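Local coordinates for protein polyketide cyclase / dehydrase and lipid transport (Nitrosospira multiformis, PDB 3P51) that is of unknown function but, as a member of the Bet v 1-like polyketide cyclase and lipid transport family, probably binds a hydrophobic ligand, at residues Asn23-Cys37 / Gly43-Gly56. Residues are numbered along the deposited sequence; the frame is centred on the assembly and turned at random. Where two conformers were deposited one is given.
Sequences NFHDFSWAPSLIKSC and GGGYSVGARRLLNG
In the antiparallel sheet, strand 51-54 lies next to outermost strand 37-40, and its Arg52 points toward the loop after helix 14-21, setting its guanidinium against Phe24 and Phe27. The Phe24 side is a stack: the planes lie 4° apart with centres 4.0 Å apart, and Arg52 CD adds a CH-pi contact over the ring. Over the opposite face, offset toward the rim, Phe27 CE2 comes within 3.7 Å of Arg52 NH2, the planes 25° apart. Rotation of the guanidinium is fixed at its edge, where Arg52 NH1 donates in plane to a lone pair of Phe24 O (2.9 Å), while Arg52 NE forms a salt bridge with Asp60. Phe24 N bonds to Gly45 O, and His25 NE2 reaches Arg51 O at 3.0 Å, with the donor well above the carbonyl plane. With CG anti to its carbonyl carbon (chi1 -65°), the Asn55 amide faces the loop and bonds two backbone groups at once: ND2 donates to Leu33 O (2.8 Å) and OD1 accepts from Lys35 N (2.7 Å). Between Arg52 and Asn55, Leu54 CD2 meets Cys37 SG at 3.4 Å, within an antiparallel non-hydrogen-bonded pair. Such a loop, clasped to the sheet beside helix 120-139, is consistent with the Bet v 1-like helix-grip fold.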
ATOM      1  N   ASN A  23       5.166  11.614  18.027  1.00 37.39           N
ATOM      2  CA  ASN A  23       6.340  12.478  17.943  1.00 38.99           C
ATOM      3  C   ASN A  23       7.638  11.671  17.909  1.00 38.68           C
ATOM      4  O   ASN A  23       8.001  11.030  18.884  1.00 35.93           O
ATOM      5  CB  ASN A  23       6.346  13.480  19.104  1.00 38.82           C
ATOM      6  CG  ASN A  23       7.404  14.555  18.941  1.00 46.35           C
ATOM      7  OD1 ASN A  23       8.543  14.267  18.587  1.00 46.47           O
ATOM      8  ND2 ASN A  23       7.024  15.805  19.177  1.00 48.12           N
ATOM      9  N   PHE A  24       8.320  11.692  16.768  1.00 36.29           N
ATOM     10  CA  PHE A  24       9.545  10.909  16.573  1.00 34.31           C
ATOM     11  C   PHE A  24      10.604  11.238  17.637  1.00 36.47           C
ATOM     12  O   PHE A  24      11.441  10.402  17.953  1.00 36.82           O
ATOM     13  CB  PHE A  24      10.067  11.136  15.145  1.00 30.21           C
ATOM     14  CG  PHE A  24      11.317  10.376  14.793  1.00 33.12           C
ATOM     15  CD1 PHE A  24      11.257   9.030  14.448  1.00 37.87           C
ATOM     16  CD2 PHE A  24      12.548  11.023  14.738  1.00 33.09           C
ATOM     17  CE1 PHE A  24      12.419   8.325  14.091  1.00 37.27           C
ATOM     18  CE2 PHE A  24      13.718  10.329  14.380  1.00 33.55           C
ATOM     19  CZ  PHE A  24      13.648   8.976  14.056  1.00 31.03           C
ATOM     20  N   HIS A  25      10.552  12.437  18.217  1.00 35.17           N
ATOM     21  CA  HIS A  25      11.529  12.805  19.243  1.00 37.22           C
ATOM     22  C   HIS A  25      11.034  12.641  20.684  1.00 44.22           C
ATOM     23  O   HIS A  25      11.771  12.951  21.622  1.00 43.49           O
ATOM     24  CB  HIS A  25      12.034  14.233  19.044  1.00 35.99           C
ATOM     25  CG  HIS A  25      12.888  14.413  17.828  1.00 37.65           C
ATOM     26  ND1 HIS A  25      12.774  15.506  16.994  1.00 40.07           N
ATOM     27  CD2 HIS A  25      13.878  13.649  17.312  1.00 36.37           C
ATOM     28  CE1 HIS A  25      13.651  15.403  16.013  1.00 37.04           C
ATOM     29  NE2 HIS A  25      14.334  14.283  16.182  1.00 37.50           N
ATOM     30  N   ASP A  26       9.797  12.173  20.863  1.00 41.15           N
ATOM     31  CA  ASP A  26       9.291  11.850  22.200  1.00 36.59           C
ATOM     32  C   ASP A  26       9.048  10.348  22.349  1.00 40.29           C
ATOM     33  O   ASP A  26       8.031   9.823  21.879  1.00 42.07           O
ATOM     34  CB  ASP A  26       8.005  12.629  22.509  1.00 40.23           C
ATOM     35  CG  ASP A  26       7.458  12.327  23.903  1.00 44.76           C
ATOM     36  OD1 ASP A  26       8.148  11.648  24.690  1.00 47.60           O
ATOM     37  OD2 ASP A  26       6.342  12.773  24.224  1.00 45.21           O
ATOM     38  N   PHE A  27       9.982   9.668  23.007  1.00 40.58           N
ATOM     39  CA  PHE A  27       9.892   8.225  23.235  1.00 41.98           C
ATOM     40  C   PHE A  27       9.617   7.928  24.718  1.00 43.63           C
ATOM     41  O   PHE A  27       9.837   6.812  25.178  1.00 39.31           O
ATOM     42  CB  PHE A  27      11.190   7.538  22.790  1.00 39.94           C
ATOM     43  CG  PHE A  27      10.990   6.235  22.037  1.00 39.17           C
ATOM     44  CD1 PHE A  27       9.899   5.421  22.286  1.00 38.28           C
ATOM     45  CD2 PHE A  27      11.923   5.820  21.090  1.00 41.59           C
ATOM     46  CE1 PHE A  27       9.728   4.217  21.597  1.00 35.28           C
ATOM     47  CE2 PHE A  27      11.763   4.608  20.398  1.00 35.86           C
ATOM     48  CZ  PHE A  27      10.657   3.812  20.656  1.00 36.50           C
ATOM     49  N   SER A  28       9.109   8.922  25.450  1.00 42.53           N
ATOM     50  CA  SER A  28       8.896   8.777  26.893  1.00 43.97           C
ATOM     51  C   SER A  28       7.876   7.698  27.222  1.00 43.63           C
ATOM     52  O   SER A  28       7.731   7.308  28.380  1.00 45.66           O
ATOM     53  CB  SER A  28       8.469  10.108  27.535  1.00 41.11           C
ATOM     54  OG  SER A  28       7.248  10.589  26.980  1.00 42.31           O
ATOM     55  N   TRP A  29       7.170   7.217  26.204  1.00 44.86           N
ATOM     56  CA  TRP A  29       6.121   6.223  26.402  1.00 43.12           C
ATOM     57  C   TRP A  29       6.626   4.791  26.510  1.00 45.42           C
ATOM     58  O   TRP A  29       5.843   3.884  26.764  1.00 45.49           O
ATOM     59  CB  TRP A  29       5.066   6.311  25.298  1.00 41.13           C
ATOM     60  CG  TRP A  29       5.584   6.302  23.877  1.00 39.70           C
ATOM     61  CD1 TRP A  29       5.951   7.388  23.126  1.00 33.52           C
ATOM     62  CD2 TRP A  29       5.731   5.159  23.022  1.00 39.05           C
ATOM     63  NE1 TRP A  29       6.332   6.985  21.865  1.00 33.59           N
ATOM     64  CE2 TRP A  29       6.204   5.623  21.779  1.00 35.74           C
ATOM     65  CE3 TRP A  29       5.512   3.789  23.192  1.00 40.69           C
ATOM     66  CZ2 TRP A  29       6.461   4.765  20.713  1.00 37.96           C
ATOM     67  CZ3 TRP A  29       5.769   2.939  22.131  1.00 40.18           C
ATOM     68  CH2 TRP A  29       6.234   3.430  20.909  1.00 41.82           C
ATOM     69  N   ALA A  30       7.924   4.585  26.304  1.00 41.81           N
ATOM     70  CA  ALA A  30       8.512   3.256  26.467  1.00 41.21           C
ATOM     71  C   ALA A  30       9.715   3.312  27.413  1.00 44.01           C
ATOM     72  O   ALA A  30      10.860   3.100  26.992  1.00 44.53           O
ATOM     73  CB  ALA A  30       8.921   2.685  25.113  1.00 43.17           C
ATOM     74  N   PRO A  31       9.458   3.587  28.704  1.00 45.42           N
ATOM     75  CA  PRO A  31      10.542   3.813  29.674  1.00 42.98           C
ATOM     76  C   PRO A  31      11.321   2.554  30.053  1.00 46.41           C
ATOM     77  O   PRO A  31      12.435   2.681  30.570  1.00 45.33           O
ATOM     78  CB  PRO A  31       9.810   4.369  30.897  1.00 45.12           C
ATOM     79  CG  PRO A  31       8.407   3.840  30.784  1.00 44.80           C
ATOM     80  CD  PRO A  31       8.119   3.730  29.307  1.00 43.75           C
ATOM     81  N   SER A  32      10.768   1.372  29.800  1.00 45.80           N
ATOM     82  CA  SER A  32      11.456   0.137  30.178  1.00 46.57           C
ATOM     83  C   SER A  32      12.760  -0.013  29.416  1.00 48.04           C
ATOM     84  O   SER A  32      13.820  -0.188  30.009  1.00 46.36           O
ATOM     85  CB  SER A  32      10.579  -1.094  29.940  1.00 50.34           C
ATOM     86  OG  SER A  32       9.442  -1.092  30.786  1.00 52.80           O
ATOM     87  N   LEU A  33      12.686   0.061  28.095  1.00 43.82           N
ATOM     88  CA  LEU A  33      13.873  -0.136  27.281  1.00 44.49           C
ATOM     89  C   LEU A  33      14.545   1.183  26.896  1.00 42.98           C
ATOM     90  O   LEU A  33      15.768   1.272  26.857  1.00 42.52           O
ATOM     91  CB  LEU A  33      13.519  -0.948  26.041  1.00 48.08           C
ATOM     92  CG  LEU A  33      14.661  -1.483  25.184  1.00 61.99           C
ATOM     93  CD1 LEU A  33      14.232  -2.765  24.499  1.00 67.16           C
ATOM     94  CD2 LEU A  33      15.083  -0.450  24.161  1.00 67.13           C
ATOM     95  N   ILE A  34      13.749   2.209  26.615  1.00 42.40           N
ATOM     96  CA  ILE A  34      14.302   3.492  26.183  1.00 40.84           C
ATOM     97  C   ILE A  34      14.609   4.410  27.368  1.00 42.78           C
ATOM     98  O   ILE A  34      13.702   4.943  27.998  1.00 41.40           O
ATOM     99  CB  ILE A  34      13.355   4.230  25.212  1.00 39.69           C
ATOM    100  CG1 ILE A  34      12.958   3.318  24.049  1.00 37.70           C
ATOM    101  CG2 ILE A  34      14.020   5.499  24.704  1.00 41.84           C
ATOM    102  CD1 ILE A  34      14.153   2.657  23.365  1.00 35.92           C
ATOM    103  N   LYS A  35      15.894   4.609  27.646  1.00 44.92           N
ATOM    104  CA  LYS A  35      16.329   5.415  28.783  1.00 47.83           C
ATOM    105  C   LYS A  35      16.616   6.864  28.395  1.00 51.82           C
ATOM    106  O   LYS A  35      16.514   7.771  29.219  1.00 55.67           O
ATOM    107  CB  LYS A  35      17.574   4.791  29.423  1.00 43.95           C
ATOM    108  CG  LYS A  35      17.379   3.355  29.865  1.00 50.18           C
ATOM    109  CD  LYS A  35      16.170   3.216  30.774  1.00 52.77           C
ATOM    110  CE  LYS A  35      16.062   1.805  31.331  1.00 56.25           C
ATOM    111  NZ  LYS A  35      14.759   1.616  32.034  1.00 58.37           N
ATOM    112  N   SER A  36      16.991   7.077  27.142  1.00 47.93           N
ATOM    113  CA  SER A  36      17.244   8.423  26.654  1.00 43.06           C
ATOM    114  C   SER A  36      16.940   8.510  25.170  1.00 39.90           C
ATOM    115  O   SER A  36      17.177   7.566  24.421  1.00 40.91           O
ATOM    116  CB  SER A  36      18.702   8.816  26.905  1.00 47.35           C
ATOM    117  OG  SER A  36      19.577   7.985  26.167  1.00 44.45           O
ATOM    118  N   CYS A  37      16.417   9.651  24.746  1.00 41.76           N
ATOM    119  CA  CYS A  37      16.096   9.866  23.345  1.00 40.27           C
ATOM    120  C   CYS A  37      16.539  11.266  22.968  1.00 43.23           C
ATOM    121  O   CYS A  37      15.886  12.241  23.336  1.00 46.18           O
ATOM    122  CB  CYS A  37      14.598   9.682  23.110  1.00 42.25           C
ATOM    123  SG  CYS A  37      14.016   9.964  21.407  1.00 43.36           S
ATOM    124  N   GLY A  43      15.181  19.415  11.914  1.00 46.00           N
ATOM    125  CA  GLY A  43      13.844  18.866  11.754  1.00 40.76           C
ATOM    126  C   GLY A  43      13.248  18.433  13.084  1.00 44.50           C
ATOM    127  O   GLY A  43      13.950  17.876  13.941  1.00 42.97           O
ATOM    128  N   GLY A  44      11.952  18.684  13.257  1.00 41.19           N
ATOM    129  CA  GLY A  44      11.266  18.319  14.483  1.00 42.32           C
ATOM    130  C   GLY A  44      10.706  16.910  14.465  1.00 41.92           C
ATOM    131  O   GLY A  44      11.044  16.108  13.590  1.00 39.35           O
ATOM    132  N   GLY A  45       9.831  16.615  15.423  1.00 38.94           N
ATOM    133  CA  GLY A  45       9.286  15.278  15.588  1.00 35.00           C
ATOM    134  C   GLY A  45       8.407  14.722  14.476  1.00 36.28           C
ATOM    135  O   GLY A  45       8.047  13.544  14.513  1.00 36.98           O
ATOM    136  N   TYR A  46       8.054  15.539  13.489  1.00 35.09           N
ATOM    137  CA  TYR A  46       7.232  15.059  12.382  1.00 35.40           C
ATOM    138  C   TYR A  46       7.892  15.380  11.050  1.00 36.57           C
ATOM    139  O   TYR A  46       7.253  15.318   9.992  1.00 35.54           O
ATOM    140  CB  TYR A  46       5.835  15.705  12.412  1.00 37.74           C
ATOM    141  CG  TYR A  46       5.344  16.036  13.802  1.00 37.94           C
ATOM    142  CD1 TYR A  46       5.042  15.027  14.710  1.00 39.20           C
ATOM    143  CD2 TYR A  46       5.184  17.359  14.206  1.00 43.05           C
ATOM    144  CE1 TYR A  46       4.586  15.326  15.986  1.00 42.78           C
ATOM    145  CE2 TYR A  46       4.736  17.667  15.485  1.00 49.22           C
ATOM    146  CZ  TYR A  46       4.441  16.644  16.371  1.00 50.40           C
ATOM    147  OH  TYR A  46       4.000  16.934  17.645  1.00 55.44           O
ATOM    148  N   SER A  47       9.172  15.721  11.109  1.00 36.60           N
ATOM    149  CA  SER A  47       9.911  16.145   9.925  0.50 35.21           C
ATOM    150  C   SER A  47      10.725  15.002   9.333  1.00 36.29           C
ATOM    151  O   SER A  47      11.694  14.550   9.927  1.00 36.36           O
ATOM    152  CB  SER A  47      10.841  17.306  10.278  0.50 36.53           C
ATOM    153  OG  SER A  47      11.619  17.695   9.156  0.50 39.00           O
ATOM    154  N   VAL A  48      10.340  14.540   8.155  1.00 34.73           N
ATOM    155  CA  VAL A  48      11.089  13.461   7.517  1.00 36.65           C
ATOM    156  C   VAL A  48      12.530  13.912   7.283  1.00 35.43           C
ATOM    157  O   VAL A  48      12.779  14.976   6.699  1.00 28.63           O
ATOM    158  CB  VAL A  48      10.406  13.011   6.218  1.00 33.51           C
ATOM    159  CG1 VAL A  48      11.248  11.973   5.491  1.00 33.71           C
ATOM    160  CG2 VAL A  48       9.034  12.447   6.548  1.00 30.89           C
ATOM    161  N   GLY A  49      13.474  13.100   7.755  1.00 36.93           N
ATOM    162  CA  GLY A  49      14.877  13.462   7.730  1.00 33.08           C
ATOM    163  C   GLY A  49      15.394  13.651   9.143  1.00 36.03           C
ATOM    164  O   GLY A  49      16.602  13.633   9.380  1.00 35.81           O
ATOM    165  N   ALA A  50      14.476  13.838  10.091  1.00 31.71           N
ATOM    166  CA  ALA A  50      14.855  14.028  11.487  1.00 33.34           C
ATOM    167  C   ALA A  50      15.578  12.787  11.954  1.00 29.87           C
ATOM    168  O   ALA A  50      15.330  11.708  11.428  1.00 31.76           O
ATOM    169  CB  ALA A  50      13.612  14.260  12.346  1.00 28.03           C
ATOM    170  N   ARG A  51      16.445  12.926  12.958  1.00 31.22           N
ATOM    171  CA  ARG A  51      17.169  11.785  13.484  1.00 35.17           C
ATOM    172  C   ARG A  51      17.134  11.769  15.003  1.00 36.42           C
ATOM    173  O   ARG A  51      16.835  12.767  15.646  1.00 37.64           O
ATOM    174  CB  ARG A  51      18.616  11.789  12.994  1.00 29.98           C
ATOM    175  CG  ARG A  51      18.748  12.085  11.506  1.00 34.37           C
ATOM    176  CD  ARG A  51      20.206  12.077  11.078  1.00 34.95           C
ATOM    177  NE  ARG A  51      20.666  10.713  10.852  1.00 37.12           N
ATOM    178  CZ  ARG A  51      21.913  10.379  10.551  1.00 35.47           C
ATOM    179  NH1 ARG A  51      22.847  11.319  10.446  1.00 32.66           N
ATOM    180  NH2 ARG A  51      22.220   9.102  10.348  1.00 36.58           N
ATOM    181  N   ARG A  52      17.442  10.621  15.578  1.00 33.42           N
ATOM    182  CA  ARG A  52      17.471  10.517  17.021  1.00 38.92           C
ATOM    183  C   ARG A  52      18.496   9.492  17.417  1.00 36.25           C
ATOM    184  O   ARG A  52      18.780   8.569  16.655  1.00 37.29           O
ATOM    185  CB  ARG A  52      16.096  10.121  17.567  1.00 37.67           C
ATOM    186  CG  ARG A  52      15.570   8.796  17.043  1.00 37.51           C
ATOM    187  CD  ARG A  52      14.117   8.539  17.472  1.00 37.19           C
ATOM    188  NE  ARG A  52      13.690   7.185  17.111  1.00 36.29           N
ATOM    189  CZ  ARG A  52      12.443   6.736  17.207  1.00 37.30           C
ATOM    190  NH1 ARG A  52      11.480   7.530  17.651  1.00 33.72           N
ATOM    191  NH2 ARG A  52      12.160   5.489  16.853  1.00 39.04           N
ATOM    192  N   LEU A  53      19.044   9.668  18.613  1.00 36.03           N
ATOM    193  CA  LEU A  53      19.903   8.678  19.234  1.00 34.96           C
ATOM    194  C   LEU A  53      19.242   8.174  20.522  1.00 35.79           C
ATOM    195  O   LEU A  53      18.937   8.964  21.413  1.00 35.38           O
ATOM    196  CB  LEU A  53      21.265   9.303  19.552  1.00 30.77           C
ATOM    197  CG  LEU A  53      22.294   8.324  20.115  1.00 34.63           C
ATOM    198  CD1 LEU A  53      22.819   7.437  18.988  1.00 33.98           C
ATOM    199  CD2 LEU A  53      23.435   9.077  20.773  1.00 32.31           C
ATOM    200  N   LEU A  54      19.013   6.865  20.616  1.00 37.20           N
ATOM    201  CA  LEU A  54      18.393   6.273  21.798  1.00 38.15           C
ATOM    202  C   LEU A  54      19.399   5.454  22.609  1.00 39.32           C
ATOM    203  O   LEU A  54      20.179   4.683  22.051  1.00 38.60           O
ATOM    204  CB  LEU A  54      17.242   5.358  21.393  1.00 35.98           C
ATOM    205  CG  LEU A  54      16.356   5.841  20.242  1.00 40.75           C
ATOM    206  CD1 LEU A  54      15.456   4.707  19.768  1.00 43.96           C
ATOM    207  CD2 LEU A  54      15.535   7.047  20.660  1.00 37.85           C
ATOM    208  N   ASN A  55      19.351   5.602  23.929  1.00 39.25           N
ATOM    209  CA  ASN A  55      20.230   4.855  24.825  1.00 37.28           C
ATOM    210  C   ASN A  55      21.692   5.024  24.446  1.00 43.52           C
ATOM    211  O   ASN A  55      22.531   4.191  24.795  1.00 45.39           O
ATOM    212  CB  ASN A  55      19.877   3.361  24.840  1.00 36.17           C
ATOM    213  CG  ASN A  55      18.491   3.085  25.407  1.00 41.24           C
ATOM    214  OD1 ASN A  55      17.858   3.968  25.981  1.00 40.06           O
ATOM    215  ND2 ASN A  55      18.029   1.845  25.272  1.00 42.71           N
ATOM    216  N   GLY A  56      21.995   6.095  23.723  1.00 43.65           N
ATOM    217  CA  GLY A  56      23.363   6.374  23.309  1.00 38.98           C
ATOM    218  C   GLY A  56      23.908   5.405  22.272  1.00 43.76           C
ATOM    219  O   GLY A  56      25.117   5.356  22.056  1.00 45.63           O
TER
HETATM  220  O   HOH W   1       3.811  15.752  20.319  1.00 56.85           O
HETATM  221  O   HOH W   2      20.556   8.701  23.733  1.00 38.79           O